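Local coordinates for CrataBL (Crataeva tapia, PDB 4IHZ), which binds glucose and N-acetylglucosamine as a lectin and inhibits factor Xa and, to a lesser extent, trypsin, at residues S130-G142 with R147-R159. Numbering follows the deposited sequence. Where two conformers were deposited one is given.
Sequences STPCRDVGIETVG and RYLAPRDRPLAVR
Gly137 and Ala150 form a hydrogen-bonded pair at the middle of an antiparallel beta hairpin in this beta-trefoil of the Kunitz inhibitor family. Gly137 N meets Ala150 O at 2.8 Å. Beyond strand 148-151 the chain turns back over strand 134-139. There Leu156 N reaches Val136 O at 3.0 Å, almost straight at 176°. Arg154 O fills the place beside Gly137 CA, 3.2 Å away, where a side chain would otherwise stand. A water joins Val136 O to Leu156 O.

One face of the hairpin is largely apolar. Val136 CG1 rests on Leu149 CB. In the conformer given here, one of two deposited, Ile138 fits between neighbours: CD1 touches Leu156 CD2 at 3.7 Å, CG1 meets Leu149 CD2, and CG2 lies over one face of the Arg147 guanidinium, towards its rim. Gln40 holds the NH2 of that arginine.

The other face, with Tyr148 and Ala150, carries Glu139 and its salt bridges. Glu139 CB lies over the Tyr148 ring as a CH-pi contact, and CG presses on Ala150 CB. A bend at chi2 (-78°) turns the carboxylate towards Arg154, whose NH2 forms a salt bridge to Glu139 OE2 at 2.6 Å. Arg152 makes a long salt bridge to the same carboxylate, while its NH2 bonds to His94 O and Leu97 O.

Towards the start of strand 134-139, the Pro155 ring lies alongside Asp135, which pairs with Lys122. Asp135 N bonds to Asp153 OD1 from above the carboxylate plane. At the hairpin's far end, Tyr148 OH donates to a lone pair of Val141 O, in the carbonyl plane, at 2.6 Å.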
# COMPACT_ATOMS: atom_id res chain seq x y z
N SER A 130 -21.97 2.75 -4.28
CA SER A 130 -23.34 2.96 -4.69
C SER A 130 -23.55 4.37 -5.20
O SER A 130 -22.78 5.30 -4.92
CB SER A 130 -24.29 2.63 -3.53
OG SER A 130 -25.60 3.07 -3.79
N THR A 131 -24.61 4.53 -5.99
CA THR A 131 -24.99 5.84 -6.43
C THR A 131 -25.77 6.53 -5.31
O THR A 131 -26.30 5.85 -4.41
CB THR A 131 -25.82 5.74 -7.73
OG1 THR A 131 -26.87 4.79 -7.54
CG2 THR A 131 -24.95 5.21 -8.85
N PRO A 132 -25.85 7.87 -5.34
CA PRO A 132 -25.26 8.80 -6.31
C PRO A 132 -23.77 8.88 -6.08
O PRO A 132 -23.29 8.65 -4.97
CB PRO A 132 -25.86 10.15 -5.90
CG PRO A 132 -27.06 9.81 -5.11
CD PRO A 132 -26.70 8.56 -4.37
N CYS A 133 -23.06 9.24 -7.13
CA CYS A 133 -21.62 9.35 -7.04
C CYS A 133 -21.27 10.84 -7.15
O CYS A 133 -22.09 11.65 -7.58
CB CYS A 133 -20.97 8.56 -8.17
SG CYS A 133 -21.42 6.81 -8.25
N ARG A 134 -20.05 11.21 -6.77
CA ARG A 134 -19.61 12.58 -6.87
C ARG A 134 -18.60 12.71 -8.00
O ARG A 134 -17.65 11.95 -8.06
CB ARG A 134 -18.95 13.02 -5.57
CG ARG A 134 -19.95 13.31 -4.45
CD ARG A 134 -19.28 13.84 -3.22
NE ARG A 134 -20.24 13.96 -2.12
CZ ARG A 134 -20.28 13.18 -1.04
NH1 ARG A 134 -19.41 12.20 -0.84
NH2 ARG A 134 -21.24 13.41 -0.13
N ASP A 135 -18.79 13.70 -8.85
CA ASP A 135 -17.88 13.92 -9.98
C ASP A 135 -16.51 14.35 -9.46
O ASP A 135 -16.40 15.19 -8.57
CB ASP A 135 -18.43 15.00 -10.92
CG ASP A 135 -19.66 14.54 -11.74
OD1 ASP A 135 -20.04 13.36 -11.71
OD2 ASP A 135 -20.25 15.39 -12.41
N VAL A 136 -15.46 13.80 -10.04
CA VAL A 136 -14.10 14.19 -9.68
C VAL A 136 -13.64 15.30 -10.62
O VAL A 136 -13.79 15.21 -11.85
CB VAL A 136 -13.17 12.99 -9.84
CG1 VAL A 136 -11.71 13.45 -9.70
CG2 VAL A 136 -13.51 11.96 -8.74
N GLY A 137 -13.18 16.38 -10.01
CA GLY A 137 -12.70 17.54 -10.74
C GLY A 137 -11.39 18.02 -10.19
O GLY A 137 -10.76 17.36 -9.35
N ILE A 138 -10.94 19.17 -10.69
CA ILE A 138 -9.66 19.74 -10.28
C ILE A 138 -9.92 20.91 -9.29
O ILE A 138 -10.81 21.76 -9.51
CB ILE A 138 -8.86 20.22 -11.53
CG1 ILE A 138 -8.16 19.07 -12.24
CG2 ILE A 138 -7.84 21.30 -11.13
CD1 ILE A 138 -7.44 19.50 -13.55
N GLU A 139 -9.12 20.96 -8.24
CA GLU A 139 -9.20 22.06 -7.26
C GLU A 139 -7.84 22.61 -6.94
O GLU A 139 -6.85 21.98 -7.22
CB GLU A 139 -9.84 21.58 -5.95
CG GLU A 139 -11.24 21.01 -6.11
CD GLU A 139 -12.33 22.08 -6.27
OE1 GLU A 139 -12.12 23.25 -5.85
OE2 GLU A 139 -13.41 21.74 -6.80
N THR A 140 -7.81 23.80 -6.36
CA THR A 140 -6.55 24.42 -5.96
C THR A 140 -6.56 24.84 -4.51
O THR A 140 -5.50 25.09 -3.95
CB THR A 140 -6.21 25.66 -6.80
OG1 THR A 140 -7.22 26.64 -6.61
CG2 THR A 140 -6.09 25.34 -8.29
N VAL A 141 -7.75 24.95 -3.90
CA VAL A 141 -7.79 25.50 -2.54
C VAL A 141 -6.95 24.67 -1.56
O VAL A 141 -7.12 23.45 -1.46
CB VAL A 141 -9.24 25.70 -2.00
CG1 VAL A 141 -10.02 24.40 -1.99
CG2 VAL A 141 -9.20 26.32 -0.61
N GLY A 142 -6.01 25.33 -0.88
CA GLY A 142 -5.10 24.69 0.06
C GLY A 142 -3.98 23.90 -0.59
O GLY A 142 -3.21 23.22 0.10
N ARG A 147 -2.51 21.87 -8.37
CA ARG A 147 -3.89 21.47 -8.56
C ARG A 147 -4.05 20.03 -8.27
O ARG A 147 -3.18 19.22 -8.65
CB ARG A 147 -4.34 21.77 -9.98
CG ARG A 147 -4.01 23.22 -10.35
CD ARG A 147 -4.98 23.80 -11.32
NE ARG A 147 -5.11 23.03 -12.54
CZ ARG A 147 -5.89 23.39 -13.55
NH1 ARG A 147 -6.58 24.53 -13.47
NH2 ARG A 147 -5.97 22.65 -14.63
N TYR A 148 -5.14 19.66 -7.62
CA TYR A 148 -5.32 18.27 -7.16
C TYR A 148 -6.71 17.80 -7.52
O TYR A 148 -7.63 18.60 -7.70
CB TYR A 148 -5.09 18.17 -5.64
CG TYR A 148 -5.97 19.07 -4.83
CD1 TYR A 148 -7.22 18.61 -4.39
CD2 TYR A 148 -5.56 20.35 -4.50
CE1 TYR A 148 -8.05 19.46 -3.64
CE2 TYR A 148 -6.38 21.18 -3.77
CZ TYR A 148 -7.60 20.70 -3.32
OH TYR A 148 -8.43 21.51 -2.59
N LEU A 149 -6.88 16.50 -7.61
CA LEU A 149 -8.19 15.88 -7.91
C LEU A 149 -9.04 15.76 -6.64
O LEU A 149 -8.54 15.45 -5.58
CB LEU A 149 -7.99 14.51 -8.57
CG LEU A 149 -7.31 14.49 -9.92
CD1 LEU A 149 -7.31 13.03 -10.32
CD2 LEU A 149 -8.08 15.34 -10.95
N ALA A 150 -10.33 16.08 -6.78
CA ALA A 150 -11.26 16.06 -5.63
C ALA A 150 -12.67 15.76 -6.11
O ALA A 150 -13.09 16.22 -7.17
CB ALA A 150 -11.22 17.37 -4.95
N PRO A 151 -13.43 15.01 -5.31
CA PRO A 151 -14.79 14.66 -5.74
C PRO A 151 -15.79 15.72 -5.27
O PRO A 151 -16.43 15.58 -4.23
CB PRO A 151 -15.03 13.31 -5.06
CG PRO A 151 -14.23 13.39 -3.79
CD PRO A 151 -13.01 14.26 -4.11
N ARG A 152 -15.91 16.79 -6.06
CA ARG A 152 -16.74 17.91 -5.63
C ARG A 152 -17.78 18.29 -6.65
O ARG A 152 -18.18 19.48 -6.72
CB ARG A 152 -15.86 19.09 -5.24
CG ARG A 152 -14.96 18.75 -4.07
CD ARG A 152 -14.26 19.92 -3.43
NE ARG A 152 -13.20 19.42 -2.55
CZ ARG A 152 -12.22 20.16 -2.06
NH1 ARG A 152 -12.15 21.47 -2.33
NH2 ARG A 152 -11.29 19.60 -1.30
N ASP A 153 -18.23 17.27 -7.39
CA ASP A 153 -19.34 17.39 -8.36
C ASP A 153 -19.21 18.44 -9.47
O ASP A 153 -20.23 18.87 -10.04
CB ASP A 153 -20.70 17.46 -7.65
CG ASP A 153 -21.23 16.08 -7.33
OD1 ASP A 153 -21.20 15.18 -8.23
OD2 ASP A 153 -21.68 15.91 -6.18
N ARG A 154 -17.98 18.84 -9.77
CA ARG A 154 -17.64 19.66 -10.96
C ARG A 154 -16.70 18.86 -11.86
O ARG A 154 -15.48 18.84 -11.63
CB ARG A 154 -16.99 20.97 -10.53
CG ARG A 154 -17.91 21.82 -9.68
CD ARG A 154 -17.23 23.09 -9.21
NE ARG A 154 -16.27 22.87 -8.12
CZ ARG A 154 -16.60 22.77 -6.83
NH1 ARG A 154 -17.87 22.82 -6.45
NH2 ARG A 154 -15.65 22.61 -5.91
N PRO A 155 -17.24 18.14 -12.83
CA PRO A 155 -16.38 17.12 -13.43
C PRO A 155 -15.28 17.68 -14.31
O PRO A 155 -15.49 18.65 -15.03
CB PRO A 155 -17.33 16.27 -14.26
CG PRO A 155 -18.48 17.20 -14.58
CD PRO A 155 -18.61 18.14 -13.40
N LEU A 156 -14.11 17.06 -14.20
CA LEU A 156 -13.04 17.26 -15.17
C LEU A 156 -13.26 16.30 -16.34
O LEU A 156 -13.30 15.08 -16.15
CB LEU A 156 -11.67 16.97 -14.52
CG LEU A 156 -10.49 17.09 -15.50
CD1 LEU A 156 -10.27 18.50 -16.03
CD2 LEU A 156 -9.24 16.55 -14.81
N ALA A 157 -13.43 16.83 -17.55
CA ALA A 157 -13.45 15.93 -18.72
C ALA A 157 -12.07 15.32 -18.97
O ALA A 157 -11.07 16.04 -19.08
CB ALA A 157 -13.90 16.67 -19.98
N VAL A 158 -12.06 14.00 -19.09
CA VAL A 158 -10.79 13.28 -19.27
C VAL A 158 -10.86 12.30 -20.41
O VAL A 158 -11.93 11.88 -20.88
CB VAL A 158 -10.33 12.50 -17.96
CG1 VAL A 158 -10.11 13.49 -16.80
CG2 VAL A 158 -11.35 11.37 -17.58
N ARG A 159 -9.65 11.94 -20.85
CA ARG A 159 -9.43 10.92 -21.84
C ARG A 159 -8.36 9.99 -21.27
O ARG A 159 -7.70 10.32 -20.27
CB ARG A 159 -8.93 11.57 -23.13
CG ARG A 159 -7.64 12.41 -22.94
CD ARG A 159 -7.36 13.32 -24.17
NE ARG A 159 -6.22 14.20 -23.90
CZ ARG A 159 -4.95 13.90 -24.17
NH1 ARG A 159 -4.63 12.76 -24.78
NH2 ARG A 159 -3.98 14.75 -23.85
O HOH W 1 -23.05 12.91 -9.57
O HOH W 2 -22.08 15.98 -2.80
O HOH W 3 -13.18 13.43 -13.97
O HOH W 4 -12.73 20.31 -12.90
O HOH W 5 -14.18 23.32 -3.14